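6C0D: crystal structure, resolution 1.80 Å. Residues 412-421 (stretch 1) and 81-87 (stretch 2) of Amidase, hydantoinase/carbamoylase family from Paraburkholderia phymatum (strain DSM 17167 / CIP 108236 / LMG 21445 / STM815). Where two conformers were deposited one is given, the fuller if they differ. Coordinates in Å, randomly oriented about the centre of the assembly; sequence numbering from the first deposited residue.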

# COMPACT_ATOMS: atom_id res chain seq x y z
N ALA A 412 15.39 41.02 20.35
CA ALA A 412 15.13 41.39 18.96
C ALA A 412 13.89 42.26 18.83
O ALA A 412 13.86 43.21 18.04
CB ALA A 412 14.97 40.12 18.11
N ALA A 413 12.83 41.92 19.56
CA ALA A 413 11.60 42.71 19.48
C ALA A 413 11.85 44.14 19.91
O ALA A 413 11.32 45.08 19.31
CB ALA A 413 10.50 42.11 20.36
N ALA A 414 12.65 44.33 20.97
CA ALA A 414 12.99 45.68 21.40
C ALA A 414 13.68 46.46 20.29
O ALA A 414 13.41 47.65 20.08
CB ALA A 414 13.90 45.63 22.64
N ARG A 415 14.62 45.80 19.58
CA ARG A 415 15.37 46.47 18.53
C ARG A 415 14.49 46.71 17.31
O ARG A 415 14.59 47.76 16.66
CB ARG A 415 16.59 45.63 18.13
CG ARG A 415 17.62 45.46 19.23
CD ARG A 415 18.27 46.78 19.59
NE ARG A 415 18.79 47.49 18.42
CZ ARG A 415 19.88 47.15 17.75
NH1 ARG A 415 20.59 46.09 18.11
NH2 ARG A 415 20.27 47.87 16.70
N ILE A 416 13.67 45.73 16.96
CA ILE A 416 12.76 45.86 15.81
C ILE A 416 11.79 47.00 16.05
O ILE A 416 11.61 47.89 15.20
CB ILE A 416 12.00 44.55 15.58
CG1 ILE A 416 12.94 43.48 15.02
CG2 ILE A 416 10.79 44.79 14.62
CD1 ILE A 416 12.37 42.04 15.16
N ALA A 417 11.15 47.00 17.22
CA ALA A 417 10.18 48.05 17.52
C ALA A 417 10.85 49.42 17.63
O ALA A 417 10.32 50.43 17.14
CB ALA A 417 9.43 47.70 18.81
N GLY A 418 12.04 49.46 18.23
CA GLY A 418 12.74 50.73 18.35
C GLY A 418 13.13 51.29 16.99
O GLY A 418 13.17 52.51 16.80
N ALA A 419 13.38 50.41 16.02
CA ALA A 419 13.77 50.84 14.68
C ALA A 419 12.61 51.41 13.88
O ALA A 419 12.83 52.12 12.90
CB ALA A 419 14.38 49.67 13.93
N LEU A 420 11.37 51.10 14.27
CA LEU A 420 10.20 51.58 13.53
C LEU A 420 9.95 53.07 13.70
O LEU A 420 9.13 53.63 12.97
CB LEU A 420 8.96 50.80 13.96
CG LEU A 420 8.97 49.30 13.73
CD1 LEU A 420 7.71 48.67 14.33
CD2 LEU A 420 9.08 48.99 12.22
N ARG A 421 10.62 53.71 14.65
CA ARG A 421 10.45 55.12 14.94
C ARG A 421 11.68 55.92 14.49
O ARG A 421 11.60 56.83 13.66
CB ARG A 421 10.20 55.30 16.45
CG ARG A 421 9.43 54.13 17.07
CD ARG A 421 9.73 53.94 18.56
NE ARG A 421 9.05 54.92 19.42
CZ ARG A 421 7.77 54.84 19.77
NH1 ARG A 421 7.03 53.83 19.35
NH2 ARG A 421 7.24 55.77 20.55
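Stretch 2, residues 81-87: GPALVIG

Stretch 2 packs as an extended segment against one side of the helix that makes up most of stretch 1. G81 and P82 lead in as loop, and A83 to G87 form a strand that continues beyond the stretch. The axes of strand and helix approach to 8.4 Å, and their N-to-C directions make an angle of 148°, so the two run roughly antiparallel: within stretch 1, the earlier residue A413 meets L84 and I86, and L420 meets P82 ahead of the strand. No direct hydrogen bond joins the stretches; the contact is almost wholly apolar and buries 337 Å², both sides summed.

The helix is already under way at A412, whose O accepts a hydrogen bond from I416 N at 2.7 Å. At A413 the CA-to-CB bond points toward stretch 2, and CB lies 3.7 Å from L84 CD2 and 4.2 Å from I86 CD1. A methyl group is short enough to let the backbones come close while still filling the space beside two branched side chains. In the strand, L84 and I86 point toward the helix, A83 points away and V85 is out of reach, the alternation expected of extended backbone.

A414 points away, and R415, partly exposed, stays clear of the strand. One turn after A413, I416 again points toward it, with CG2 4.1 Å from L84 CD1; a buried, branched isoleucine fills apolar space here. L84, chi1 t and chi2 p, lies against both A413 and I416, and it has the largest covered area of any residue here, 81 Å². A417 is turned sideways, its CB 4.6 Å from L84 CB. G418 and A419 are out of reach; at G418 a CB would be crowded by A414 O, 3.1 Å from its ideal position, so glycine fits without strain.

L420 returns to the contact. Its CA is 6.5 Å from P82 CA, its CB 3.8 Å from P82 CG, and its O 3.7 Å from that same P82 CG; its CD1 reaches to 4.1 Å from A83 O. The compact proline ring offers an apolar surface to leucine without a long side chain to order. At R421 the CA-to-CB bond points sideways, but the end of the side chain comes nearer. Arginine can lay its aliphatic CG 4.4 Å from P82 CG while its guanidinium reaches polar partners: a water lies 2.7 Å from P82 O and accepts a weak hydrogen bond from R421 NH1 at 2.8 Å.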

# COMPACT_ATOMS: atom_id res chain seq x y z
N GLY A 81 1.44 55.00 17.64
CA GLY A 81 2.58 54.78 16.78
C GLY A 81 2.63 53.39 16.16
O GLY A 81 1.69 52.60 16.27
N PRO A 82 3.74 53.07 15.49
CA PRO A 82 3.83 51.80 14.77
C PRO A 82 3.94 50.62 15.72
O PRO A 82 4.56 50.71 16.78
CB PRO A 82 5.11 51.94 13.94
CG PRO A 82 5.95 52.92 14.71
CD PRO A 82 4.96 53.89 15.34
N ALA A 83 3.39 49.49 15.28
CA ALA A 83 3.25 48.32 16.13
C ALA A 83 3.98 47.12 15.54
O ALA A 83 4.04 46.93 14.32
CB ALA A 83 1.77 47.95 16.33
N LEU A 84 4.54 46.33 16.44
CA LEU A 84 5.05 45.00 16.13
C LEU A 84 4.03 43.98 16.61
O LEU A 84 3.61 44.02 17.77
CB LEU A 84 6.39 44.79 16.84
CG LEU A 84 6.93 43.34 16.91
CD1 LEU A 84 7.27 42.89 15.51
CD2 LEU A 84 8.17 43.34 17.80
N VAL A 85 3.64 43.05 15.74
CA VAL A 85 2.71 41.97 16.09
C VAL A 85 3.53 40.71 16.36
O VAL A 85 4.38 40.34 15.54
CB VAL A 85 1.70 41.72 14.95
CG1 VAL A 85 0.68 40.62 15.35
CG2 VAL A 85 0.97 43.02 14.54
N ILE A 86 3.31 40.07 17.50
CA ILE A 86 4.01 38.83 17.83
C ILE A 86 2.96 37.77 18.10
O ILE A 86 2.03 38.00 18.89
CB ILE A 86 4.93 38.97 19.06
CG1 ILE A 86 5.79 40.23 18.93
CG2 ILE A 86 5.78 37.69 19.23
CD1 ILE A 86 6.62 40.53 20.18
N GLY A 87 3.10 36.61 17.48
CA GLY A 87 2.11 35.59 17.79
C GLY A 87 2.40 34.27 17.13
O GLY A 87 3.48 34.03 16.61
O HOH W 1 4.66 52.37 18.96